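Local structure of uncharacterized protein (Aeromonas hydrophila J-1, 6R1J) at residues Asn36-Val40 / Ala109-Ile113; Leu138-Glu144 / Lys179-Glu184; Lys220-Ile225 / Thr260-Ala265; Asp231-Arg237 / Phe250-Ala254. The protein is AhlC, one of the three components of the alpha-pore-forming toxin AHL, which probably perforates target membranes, here in its soluble form. The protein carries 3 engineered substitutions. All coordinates share one frame. Where two conformers were deposited one is given. Residue numbers count along the deposited sequence, not the author numbering.

Contact 1 of 4, residues Asn36-Val40 / Ala109-Ile113; sequences NVGEV and ANDRI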
loop_
_atom_site.group_PDB
_atom_site.type_symbol
_atom_site.label_atom_id
_atom_site.label_comp_id
_atom_site.label_asym_id
_atom_site.label_seq_id
_atom_site.Cartn_x
_atom_site.Cartn_y
_atom_site.Cartn_z
ATOM N N ASN A 36 1.869 -9.932 22.918
ATOM C CA ASN A 36 2.856 -8.855 23.172
ATOM C C ASN A 36 2.119 -7.518 23.348
ATOM O O ASN A 36 2.315 -6.885 24.377
ATOM C CB ASN A 36 3.862 -8.813 22.022
ATOM C CG ASN A 36 4.992 -7.836 22.215
ATOM O OD1 ASN A 36 4.969 -7.038 23.149
ATOM N ND2 ASN A 36 6.017 -7.961 21.381
ATOM N N VAL A 37 1.298 -7.103 22.383
ATOM C CA VAL A 37 0.634 -5.770 22.462
ATOM C C VAL A 37 -0.322 -5.750 23.652
ATOM O O VAL A 37 -0.487 -4.684 24.263
ATOM C CB VAL A 37 -0.064 -5.346 21.165
ATOM C CG1 VAL A 37 0.961 -5.228 20.057
ATOM C CG2 VAL A 37 -1.240 -6.193 20.761
ATOM N N GLY A 38 -0.996 -6.855 23.937
ATOM C CA GLY A 38 -1.839 -6.929 25.138
ATOM C C GLY A 38 -1.045 -6.593 26.388
ATOM O O GLY A 38 -1.561 -5.801 27.212
ATOM N N GLU A 39 0.145 -7.180 26.529
ATOM C CA GLU A 39 1.056 -6.966 27.685
ATOM C C GLU A 39 1.589 -5.526 27.665
ATOM O O GLU A 39 1.832 -4.976 28.727
ATOM C CB GLU A 39 2.255 -7.913 27.646
ATOM C CG GLU A 39 1.919 -9.382 27.850
ATOM C CD GLU A 39 3.005 -10.342 27.364
ATOM O OE1 GLU A 39 4.025 -9.882 26.763
ATOM O OE2 GLU A 39 2.841 -11.568 27.569
ATOM N N VAL A 40 1.854 -4.957 26.492
ATOM C CA VAL A 40 2.352 -3.551 26.393
ATOM C C VAL A 40 1.272 -2.618 26.932
ATOM O O VAL A 40 1.610 -1.747 27.719
ATOM C CB VAL A 40 2.750 -3.183 24.953
ATOM C CG1 VAL A 40 2.993 -1.705 24.786
ATOM C CG2 VAL A 40 4.002 -3.922 24.561
ATOM N N ALA A 109 10.060 -5.179 23.640
ATOM C CA ALA A 109 8.720 -5.528 23.154
ATOM C C ALA A 109 8.607 -5.162 21.663
ATOM O O ALA A 109 8.005 -5.954 20.883
ATOM C CB ALA A 109 7.660 -4.828 23.973
ATOM N N ASN A 110 9.063 -3.959 21.301
ATOM C CA ASN A 110 8.902 -3.458 19.910
ATOM C C ASN A 110 9.725 -4.346 18.963
ATOM O O ASN A 110 9.254 -4.664 17.872
ATOM C CB ASN A 110 9.313 -1.993 19.778
ATOM C CG ASN A 110 8.830 -1.375 18.487
ATOM O OD1 ASN A 110 7.686 -1.574 18.070
ATOM N ND2 ASN A 110 9.702 -0.613 17.864
ATOM N N ASP A 111 10.936 -4.706 19.346
ATOM C CA ASP A 111 11.815 -5.563 18.494
ATOM C C ASP A 111 11.151 -6.925 18.215
ATOM O O ASP A 111 11.338 -7.436 17.103
ATOM C CB ASP A 111 13.196 -5.726 19.130
ATOM C CG ASP A 111 14.026 -4.450 19.095
ATOM O OD1 ASP A 111 13.597 -3.469 18.442
ATOM O OD2 ASP A 111 15.045 -4.436 19.745
ATOM N N ARG A 112 10.410 -7.482 19.175
ATOM C CA ARG A 112 9.689 -8.776 19.014
ATOM C C ARG A 112 8.552 -8.547 18.025
ATOM O O ARG A 112 8.298 -9.426 17.176
ATOM C CB ARG A 112 9.228 -9.374 20.353
ATOM C CG ARG A 112 10.356 -9.935 21.211
ATOM C CD ARG A 112 9.841 -10.840 22.321
ATOM N NE ARG A 112 8.667 -10.293 23.021
ATOM C CZ ARG A 112 8.746 -9.468 24.077
ATOM N NH1 ARG A 112 9.921 -9.082 24.535
ATOM N NH2 ARG A 112 7.656 -9.021 24.675
ATOM N N ILE A 113 7.891 -7.394 18.080
ATOM C CA ILE A 113 6.847 -7.077 17.079
ATOM C C ILE A 113 7.488 -7.085 15.693
ATOM O O ILE A 113 6.926 -7.736 14.803
ATOM C CB ILE A 113 6.114 -5.730 17.340
ATOM C CG1 ILE A 113 5.474 -5.729 18.725
ATOM C CG2 ILE A 113 5.121 -5.552 16.220
ATOM C CD1 ILE A 113 4.597 -4.525 19.027
HETATM O O HOH W 1 5.168 -10.868 24.733
#
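Start with Asn-36, whose t rotamer carries the carboxamide straight across the gap between helix 28-70 and helix 78-157. Asn-36 ND2 donates to Ala-109 O at 2.9 Å, with an N-H...O angle of 151°. That carbonyl, Ala-109 O, is already taking the helical bond from Ile-113 N at 3.2 Å, so it accepts a further hydrogen bond from the facing helix. The near-planar chi2 of -9° leaves Asn-36 OD1 against Ala-109 CB at 3.6 Å, while Asn-36 ND2 also packs on Ile-113 CG1 at 3.5 Å. Asn-36 and Ala-109 are also the pair in register, their CA atoms lying nearest across the segments at 6.7 Å.

Apolar groups fill in around the amide. Ile-113 leaves its helix sideways, and its extended chi2 brings CD1 to 3.8 Å from Val-37 CG1. Val-40, in the t rotamer, sets CG2 3.8 Å from Ala-109 CB. On the solvent side Arg-112 bends back at chi3 (-44°), yet its NH2 stays 4.3 Å from Glu-39 OE1, beyond a salt bridge. Water 1 closes that gap, donating to Glu-39 OE1 at 2.5 Å and accepting from Arg-112 NH2 at 3.1 Å. Helix 163-236 covers Val-37 and Ile-113 through Phe-207. With segment axes 10.5 Å apart at 158°, this is antiparallel packing within the elongated helical bundle expected of ClyA-like alpha-pore-forming toxins.

Contact 2 of 4, residues Leu138-Glu144 / Lys179-Glu184; sequences LDGARQE and KVSSLE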
loop_
_atom_site.group_PDB
_atom_site.type_symbol
_atom_site.label_atom_id
_atom_site.label_comp_id
_atom_site.label_asym_id
_atom_site.label_seq_id
_atom_site.Cartn_x
_atom_site.Cartn_y
_atom_site.Cartn_z
ATOM N N LEU A 138 -6.287 -24.471 -11.623
ATOM C CA LEU A 138 -7.657 -23.998 -11.985
ATOM C C LEU A 138 -7.750 -23.794 -13.501
ATOM O O LEU A 138 -8.717 -24.345 -14.103
ATOM C CB LEU A 138 -8.036 -22.720 -11.222
ATOM C CG LEU A 138 -9.390 -22.110 -11.585
ATOM C CD1 LEU A 138 -10.509 -23.144 -11.518
ATOM C CD2 LEU A 138 -9.727 -20.916 -10.703
ATOM N N ASP A 139 -6.793 -23.066 -14.089
ATOM C CA ASP A 139 -6.695 -22.810 -15.554
ATOM C C ASP A 139 -6.759 -24.154 -16.303
ATOM O O ASP A 139 -7.612 -24.293 -17.213
ATOM C CB ASP A 139 -5.407 -22.046 -15.911
ATOM C CG ASP A 139 -5.314 -20.592 -15.421
ATOM O OD1 ASP A 139 -6.348 -20.036 -14.955
ATOM O OD2 ASP A 139 -4.195 -20.000 -15.522
ATOM N N GLY A 140 -5.910 -25.118 -15.920
ATOM C CA GLY A 140 -5.813 -26.461 -16.534
ATOM C C GLY A 140 -7.062 -27.324 -16.345
ATOM O O GLY A 140 -7.329 -28.146 -17.248
ATOM N N ALA A 141 -7.810 -27.202 -15.237
ATOM C CA ALA A 141 -9.036 -28.006 -14.996
ATOM C C ALA A 141 -10.174 -27.408 -15.828
ATOM O O ALA A 141 -11.142 -28.146 -16.137
ATOM C CB ALA A 141 -9.395 -28.092 -13.529
ATOM N N ARG A 142 -10.061 -26.120 -16.164
ATOM C CA ARG A 142 -11.000 -25.404 -17.062
ATOM C C ARG A 142 -10.799 -25.936 -18.483
ATOM O O ARG A 142 -11.825 -26.280 -19.123
ATOM C CB ARG A 142 -10.821 -23.891 -16.945
ATOM C CG ARG A 142 -11.525 -23.344 -15.715
ATOM C CD ARG A 142 -11.402 -21.853 -15.498
ATOM N NE ARG A 142 -12.238 -21.543 -14.345
ATOM C CZ ARG A 142 -12.149 -20.450 -13.597
ATOM N NH1 ARG A 142 -11.244 -19.523 -13.856
ATOM N NH2 ARG A 142 -12.956 -20.305 -12.565
ATOM N N GLN A 143 -9.545 -26.040 -18.933
ATOM C CA GLN A 143 -9.194 -26.596 -20.270
ATOM C C GLN A 143 -9.690 -28.044 -20.361
ATOM O O GLN A 143 -10.264 -28.410 -21.386
ATOM C CB GLN A 143 -7.690 -26.597 -20.504
ATOM C CG GLN A 143 -7.077 -25.212 -20.606
ATOM C CD GLN A 143 -5.609 -25.358 -20.922
ATOM O OE1 GLN A 143 -5.130 -26.452 -21.223
ATOM N NE2 GLN A 143 -4.879 -24.259 -20.852
ATOM N N GLU A 144 -9.468 -28.818 -19.299
ATOM C CA GLU A 144 -9.854 -30.251 -19.184
ATOM C C GLU A 144 -11.380 -30.348 -19.345
ATOM O O GLU A 144 -11.840 -31.242 -20.081
ATOM C CB GLU A 144 -9.291 -30.787 -17.864
ATOM C CG GLU A 144 -9.323 -32.294 -17.697
ATOM C CD GLU A 144 -8.721 -32.787 -16.382
ATOM O OE1 GLU A 144 -8.882 -33.988 -16.088
ATOM O OE2 GLU A 144 -8.089 -31.985 -15.643
ATOM N N LYS A 179 -13.557 -30.855 -9.470
ATOM C CA LYS A 179 -12.146 -30.414 -9.407
ATOM C C LYS A 179 -12.113 -28.891 -9.614
ATOM O O LYS A 179 -11.390 -28.237 -8.863
ATOM C CB LYS A 179 -11.258 -31.127 -10.427
ATOM C CG LYS A 179 -9.785 -30.757 -10.355
ATOM C CD LYS A 179 -8.970 -31.261 -11.527
ATOM C CE LYS A 179 -7.503 -30.913 -11.416
ATOM N NZ LYS A 179 -6.766 -31.378 -12.612
ATOM N N VAL A 180 -12.866 -28.353 -10.573
ATOM C CA VAL A 180 -12.899 -26.887 -10.877
ATOM C C VAL A 180 -13.528 -26.118 -9.713
ATOM O O VAL A 180 -12.904 -25.137 -9.259
ATOM C CB VAL A 180 -13.618 -26.598 -12.203
ATOM C CG1 VAL A 180 -14.014 -25.132 -12.357
ATOM C CG2 VAL A 180 -12.757 -27.045 -13.375
ATOM N N SER A 181 -14.715 -26.523 -9.258
ATOM C CA SER A 181 -15.447 -25.885 -8.125
ATOM C C SER A 181 -14.571 -25.894 -6.866
ATOM O O SER A 181 -14.609 -24.911 -6.109
ATOM C CB SER A 181 -16.772 -26.542 -7.850
ATOM O OG SER A 181 -17.655 -26.348 -8.943
ATOM N N SER A 182 -13.787 -26.946 -6.657
ATOM C CA SER A 182 -12.913 -27.079 -5.469
ATOM C C SER A 182 -11.778 -26.043 -5.578
ATOM O O SER A 182 -11.543 -25.311 -4.614
ATOM C CB SER A 182 -12.414 -28.489 -5.300
ATOM O OG SER A 182 -11.584 -28.604 -4.154
ATOM N N LEU A 183 -11.113 -25.969 -6.730
ATOM C CA LEU A 183 -9.992 -25.033 -6.956
ATOM C C LEU A 183 -10.500 -23.585 -6.896
ATOM O O LEU A 183 -9.736 -22.741 -6.442
ATOM C CB LEU A 183 -9.318 -25.373 -8.292
ATOM C CG LEU A 183 -8.448 -26.631 -8.267
ATOM C CD1 LEU A 183 -8.132 -27.116 -9.683
ATOM C CD2 LEU A 183 -7.163 -26.382 -7.493
ATOM N N GLU A 184 -11.723 -23.293 -7.334
ATOM C CA GLU A 184 -12.255 -21.912 -7.238
ATOM C C GLU A 184 -12.392 -21.572 -5.750
ATOM O O GLU A 184 -12.026 -20.451 -5.354
ATOM C CB GLU A 184 -13.607 -21.766 -7.936
ATOM C CG GLU A 184 -13.517 -21.768 -9.443
ATOM C CD GLU A 184 -14.844 -21.936 -10.179
ATOM O OE1 GLU A 184 -15.856 -22.343 -9.562
ATOM O OE2 GLU A 184 -14.859 -21.647 -11.374
#
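Ala-141 and Val-180 meet at the middle of this interface, Ala-141 CB lying 3.5 Å from Val-180 CG2, with Val-180 CG2 also resting on Ala-141 O at 3.4 Å. Next to them Leu-138 reaches in with its CD1, which sits 4.1 Å from both Val-180 CG1 and Leu-183 CB. Leu-183 CD1 covers the alanine methyl, Ala-141 CB, at 4.2 Å. Having alanine opposite valine lets the CA atoms of Ala-141 and Val-180 come within 5.8 Å, and the segment axes within 9.2 Å. The two segments run at 158° to each other as the arms of a long antiparallel helical hairpin: helix 78-157 goes out, a short loop turns, and helix 163-236 comes back. Further from the centre, aliphatic stems of charged residues take over, Lys-179 CD lying 3.8 Å from Ala-141 CB and Glu-184 CG 3.9 Å from Leu-138 CD1. Their charged ends make salt bridges on opposite flanks of the apolar strip. Arg-142 NH2 donates to Glu-184 OE2 at 2.6 Å, the carboxylate lying at the edge of the guanidinium, whereas the fully extended Lys-179 offers NZ to Glu-144 OE2 over a weak 3.4 Å.

Contact 3 of 4, residues Lys220-Ile225 / Thr260-Ala265; sequences KVGNTI and TLQVDA. With NA (sodium ion), chain C.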
loop_
_atom_site.group_PDB
_atom_site.type_symbol
_atom_site.label_atom_id
_atom_site.label_comp_id
_atom_site.label_asym_id
_atom_site.label_seq_id
_atom_site.Cartn_x
_atom_site.Cartn_y
_atom_site.Cartn_z
ATOM N N LYS A 220 14.852 10.404 24.046
ATOM C CA LYS A 220 15.200 11.864 24.070
ATOM C C LYS A 220 15.233 12.307 25.533
ATOM O O LYS A 220 16.204 12.915 25.939
ATOM C CB LYS A 220 14.217 12.650 23.193
ATOM C CG LYS A 220 14.602 14.115 23.020
ATOM C CD LYS A 220 13.733 14.910 22.068
ATOM C CE LYS A 220 14.374 16.261 21.745
ATOM N NZ LYS A 220 14.779 17.010 22.973
ATOM N N VAL A 221 14.282 11.849 26.343
ATOM C CA VAL A 221 14.216 12.196 27.788
ATOM C C VAL A 221 15.495 11.712 28.489
ATOM O O VAL A 221 16.090 12.488 29.263
ATOM C CB VAL A 221 12.912 11.681 28.409
ATOM C CG1 VAL A 221 12.999 11.563 29.908
ATOM C CG2 VAL A 221 11.724 12.544 27.981
ATOM N N GLY A 222 15.889 10.455 28.290
ATOM C CA GLY A 222 17.167 9.922 28.795
ATOM C C GLY A 222 18.366 10.739 28.340
ATOM O O GLY A 222 19.231 11.023 29.183
ATOM N N ASN A 223 18.430 11.148 27.077
ATOM C CA ASN A 223 19.572 11.947 26.553
ATOM C C ASN A 223 19.627 13.289 27.319
ATOM O O ASN A 223 20.722 13.711 27.744
ATOM C CB ASN A 223 19.493 12.164 25.034
ATOM C CG ASN A 223 19.603 10.892 24.206
ATOM O OD1 ASN A 223 20.148 9.885 24.659
ATOM N ND2 ASN A 223 19.077 10.919 22.990
ATOM N N THR A 224 18.497 13.971 27.466
ATOM C CA THR A 224 18.457 15.267 28.210
ATOM C C THR A 224 18.896 15.038 29.659
ATOM O O THR A 224 19.608 15.870 30.185
ATOM C CB THR A 224 17.060 15.868 28.209
ATOM O OG1 THR A 224 16.753 16.014 26.822
ATOM C CG2 THR A 224 16.937 17.173 28.982
ATOM N N ILE A 225 18.442 13.970 30.310
ATOM C CA ILE A 225 18.859 13.684 31.704
ATOM C C ILE A 225 20.370 13.530 31.698
ATOM O O ILE A 225 21.000 14.069 32.625
ATOM C CB ILE A 225 18.165 12.470 32.321
ATOM C CG1 ILE A 225 16.685 12.712 32.559
ATOM C CG2 ILE A 225 18.824 12.079 33.631
ATOM C CD1 ILE A 225 15.921 11.465 32.880
ATOM N N THR A 260 13.957 21.652 29.174
ATOM C CA THR A 260 13.794 20.713 28.038
ATOM C C THR A 260 12.990 19.508 28.516
ATOM O O THR A 260 12.066 19.107 27.827
ATOM C CB THR A 260 15.131 20.406 27.365
ATOM O OG1 THR A 260 15.642 21.676 26.964
ATOM C CG2 THR A 260 14.985 19.508 26.145
ATOM N N LEU A 261 13.312 18.899 29.650
ATOM C CA LEU A 261 12.543 17.713 30.118
ATOM C C LEU A 261 11.054 18.038 30.242
ATOM O O LEU A 261 10.186 17.176 29.929
ATOM C CB LEU A 261 13.026 17.323 31.507
ATOM C CG LEU A 261 14.353 16.622 31.614
ATOM C CD1 LEU A 261 14.704 16.457 33.081
ATOM C CD2 LEU A 261 14.328 15.274 30.895
ATOM N N GLN A 262 10.757 19.211 30.801
ATOM C CA GLN A 262 9.349 19.606 31.089
ATOM C C GLN A 262 8.617 19.712 29.767
ATOM O O GLN A 262 7.448 19.363 29.722
ATOM C CB GLN A 262 9.266 20.918 31.874
ATOM C CG GLN A 262 9.977 20.811 33.197
ATOM C CD GLN A 262 10.059 22.137 33.924
ATOM O OE1 GLN A 262 10.521 23.152 33.395
ATOM N NE2 GLN A 262 9.602 22.116 35.161
ATOM N N VAL A 263 9.296 20.172 28.729
ATOM C CA VAL A 263 8.636 20.281 27.409
ATOM C C VAL A 263 8.457 18.867 26.859
ATOM O O VAL A 263 7.366 18.543 26.458
ATOM C CB VAL A 263 9.433 21.172 26.440
ATOM C CG1 VAL A 263 8.884 21.072 25.034
ATOM C CG2 VAL A 263 9.455 22.623 26.886
ATOM N N ASP A 264 9.518 18.062 26.858
ATOM C CA ASP A 264 9.531 16.730 26.207
ATOM C C ASP A 264 8.597 15.739 26.910
ATOM O O ASP A 264 7.959 14.932 26.205
ATOM C CB ASP A 264 10.973 16.232 26.088
ATOM C CG ASP A 264 11.753 17.020 25.038
ATOM O OD1 ASP A 264 11.142 17.856 24.309
ATOM O OD2 ASP A 264 12.963 16.809 24.931
ATOM N N ALA A 265 8.479 15.797 28.229
ATOM C CA ALA A 265 7.657 14.831 28.994
ATOM C C ALA A 265 6.269 15.400 29.265
ATOM O O ALA A 265 5.510 14.763 30.002
ATOM C CB ALA A 265 8.379 14.465 30.254
HETATM NA NA NA C . 13.918 15.837 26.873
#
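A sodium ion sits between the two helices here, bound by one side-chain oxygen from each: Thr-224 OG1 at 2.8 Å and Asp-264 OD2 at 2.4 Å. Those two oxygens, Thr-224 OG1 and Asp-264 OD2, are 4.3 Å apart, so it is the ion that spans the distance. Stranger still, Lys-220 NZ bonds to the same Asp-264 OD2 at 2.7 Å in a salt bridge, giving one carboxylate oxygen two cationic partners. Thr-224 OG1 also donates to Lys-220 O, 3.3 Å away and one turn earlier, roughly at right angles to its bond to the sodium.

The site bridges helix 163-236 and the final helix, 244-264, whose segments run almost exactly antiparallel (171°, axes 9.9 Å apart) as neighbours in the multi-helix bundle of the tail. Beside the ion the packing turns apolar around Leu-261. Leu-261 CD2 lies 3.9 Å from Ile-225 CG1 and 4.1 Å from Val-221 CG1, while Leu-261 CG is 3.7 Å from Thr-224 CG2, so Thr-224 offers its hydroxyl to sodium and its methyl to the core. Phe-58 of helix 28-70 backs Leu-261, and Thr-99 of helix 78-157 touches both Val-221 and Ile-225. Thr-260 turns its CG2 methyl to this interface, 4.0 Å from Lys-220 NZ and from Thr-224 OG1; its OG1 bonds to Thr-256 O and to Gln-177 of the second subunit.

Contact 4 of 4, residues Asp231-Arg237 / Phe250-Ala254; sequences DIANVAR and FFTAA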
loop_
_atom_site.group_PDB
_atom_site.type_symbol
_atom_site.label_atom_id
_atom_site.label_comp_id
_atom_site.label_asym_id
_atom_site.label_seq_id
_atom_site.Cartn_x
_atom_site.Cartn_y
_atom_site.Cartn_z
ATOM N N ASP A 231 26.242 18.800 33.000
ATOM C CA ASP A 231 26.259 20.197 33.501
ATOM C C ASP A 231 26.495 20.175 35.017
ATOM O O ASP A 231 27.399 20.878 35.482
ATOM C CB ASP A 231 24.962 20.908 33.108
ATOM C CG ASP A 231 24.894 21.240 31.632
ATOM O OD1 ASP A 231 25.967 21.462 31.052
ATOM O OD2 ASP A 231 23.763 21.364 31.094
ATOM N N ILE A 232 25.737 19.391 35.767
ATOM C CA ILE A 232 25.759 19.377 37.245
ATOM C C ILE A 232 27.134 18.928 37.743
ATOM O O ILE A 232 27.608 19.525 38.733
ATOM C CB ILE A 232 24.606 18.525 37.800
ATOM C CG1 ILE A 232 23.250 19.182 37.562
ATOM C CG2 ILE A 232 24.799 18.216 39.270
ATOM C CD1 ILE A 232 23.074 20.496 38.310
ATOM N N ALA A 233 27.759 17.958 37.073
ATOM C CA ALA A 233 29.090 17.441 37.474
ATOM C C ALA A 233 30.162 18.494 37.164
ATOM O O ALA A 233 31.177 18.477 37.825
ATOM C CB ALA A 233 29.365 16.110 36.812
ATOM N N ASN A 234 29.934 19.400 36.213
ATOM C CA ASN A 234 30.896 20.489 35.890
ATOM C C ASN A 234 30.886 21.589 36.966
ATOM O O ASN A 234 31.692 22.516 36.853
ATOM C CB ASN A 234 30.688 21.015 34.481
ATOM C CG ASN A 234 31.267 20.039 33.485
ATOM O OD1 ASN A 234 32.297 19.426 33.757
ATOM N ND2 ASN A 234 30.605 19.871 32.358
ATOM N N VAL A 235 30.019 21.480 37.968
ATOM C CA VAL A 235 30.030 22.344 39.183
ATOM C C VAL A 235 30.921 21.651 40.233
ATOM O O VAL A 235 31.655 22.355 40.950
ATOM C CB VAL A 235 28.590 22.563 39.684
ATOM C CG1 VAL A 235 28.539 23.461 40.915
ATOM C CG2 VAL A 235 27.693 23.102 38.577
ATOM N N ALA A 236 30.845 20.313 40.302
ATOM C CA ALA A 236 31.577 19.414 41.237
ATOM C C ALA A 236 33.088 19.407 40.945
ATOM O O ALA A 236 33.867 19.078 41.859
ATOM C CB ALA A 236 31.025 18.006 41.136
ATOM N N ARG A 237 33.475 19.704 39.701
ATOM C CA ARG A 237 34.878 19.718 39.215
ATOM C C ARG A 237 35.654 20.852 39.899
ATOM O O ARG A 237 36.891 20.715 40.015
ATOM C CB ARG A 237 34.848 19.841 37.694
ATOM C CG ARG A 237 36.200 19.716 37.018
ATOM C CD ARG A 237 36.004 19.951 35.537
ATOM N NE ARG A 237 35.581 21.325 35.272
ATOM C CZ ARG A 237 35.246 21.802 34.078
ATOM N NH1 ARG A 237 35.270 21.011 33.017
ATOM N NH2 ARG A 237 34.891 23.069 33.950
ATOM N N PHE A 250 27.242 26.625 34.626
ATOM C CA PHE A 250 26.756 25.227 34.618
ATOM C C PHE A 250 25.358 25.159 35.227
ATOM O O PHE A 250 24.562 24.330 34.764
ATOM C CB PHE A 250 27.814 24.304 35.226
ATOM C CG PHE A 250 29.022 24.207 34.317
ATOM C CD1 PHE A 250 28.897 23.638 33.056
ATOM C CD2 PHE A 250 30.263 24.682 34.700
ATOM C CE1 PHE A 250 29.979 23.564 32.189
ATOM C CE2 PHE A 250 31.342 24.619 33.825
ATOM C CZ PHE A 250 31.196 24.068 32.571
ATOM N N PHE A 251 25.029 26.013 36.200
ATOM C CA PHE A 251 23.651 26.012 36.720
ATOM C C PHE A 251 22.731 26.481 35.590
ATOM O O PHE A 251 21.665 25.908 35.483
ATOM C CB PHE A 251 23.491 26.835 37.999
ATOM C CG PHE A 251 24.063 26.196 39.242
ATOM C CD1 PHE A 251 23.989 24.827 39.453
ATOM C CD2 PHE A 251 24.637 26.982 40.237
ATOM C CE1 PHE A 251 24.473 24.264 40.623
ATOM C CE2 PHE A 251 25.122 26.409 41.402
ATOM C CZ PHE A 251 25.014 25.059 41.601
ATOM N N THR A 252 23.119 27.508 34.842
ATOM C CA THR A 252 22.294 28.097 33.764
ATOM C C THR A 252 22.088 27.023 32.671
ATOM O O THR A 252 20.925 26.847 32.214
ATOM C CB THR A 252 22.907 29.405 33.266
ATOM O OG1 THR A 252 22.999 30.303 34.382
ATOM C CG2 THR A 252 22.092 30.026 32.157
ATOM N N ALA A 253 23.163 26.307 32.279
ATOM C CA ALA A 253 23.106 25.201 31.297
ATOM C C ALA A 253 22.190 24.118 31.840
ATOM O O ALA A 253 21.292 23.664 31.070
ATOM C CB ALA A 253 24.505 24.666 30.978
ATOM N N ALA A 254 22.361 23.700 33.103
ATOM C CA ALA A 254 21.508 22.658 33.715
ATOM C C ALA A 254 20.035 23.094 33.659
ATOM O O ALA A 254 19.126 22.248 33.427
ATOM C CB ALA A 254 21.883 22.417 35.120
#
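The aromatic contact comes first. Phe-250 lays one ring face under Asn-234, whose CB is 3.3 Å from the ring centroid and only 6° off the normal, a tight CH-pi interaction. Arg-237 NH2 comes to 3.9 Å from Phe-250 CE2, but that side chain is poorly ordered. Apolar pairs make up the second group: Val-235 CG2 on Phe-250 CB at 3.6 Å, Val-235 CG1 on Phe-251 CZ at 3.9 Å, and Ile-232 CD1 on Ala-254 CB at 3.9 Å. Phe-251 goes on to meet Phe-84 of helix 78-157, tying this hairpin of helices 163-236 and 244-264 to the bundle. With small Ala-253 and Ala-254 beside Asp-231, the segment axes come to 8.4 Å, antiparallel at 165°.

Polar atoms meet here without bonding. Asp-231 OD2 lies 3.4 Å from Ala-254 N at a poor angle, and its salt bridge goes instead to Lys-152 of the second subunit. Asn-234 O, packed 3.4 Å from Phe-250 CD2, is buried with no partner. Cohesion between these two segments therefore rests on shape fit and dispersion, while the buried carboxylate spends its charge on the subunit interface.

How the contacts relate
The four contacts are strung along a very elongated molecule. Contact 1 is nearly central, about 7 Å from the chain's centre. Contact 2 lies about 41 Å out on one side, and contacts 3 and 4 lie about 22 and 38 Å out on the other. Contacts 2 and 4 are therefore about 78 Å apart between centres, yet helix 163-236 serves both. Contacts 3 and 4 join the same two helices, with centres about 17 Å apart. The side chain of Asp-231 in contact 4 is about 12 Å from a bound sodium; the side chain of Val-37 in contact 1 is about 7 Å from one. Contacts 2, 3 and 4 all touch the second subunit, but contact 1 touches no other chain of the assembly.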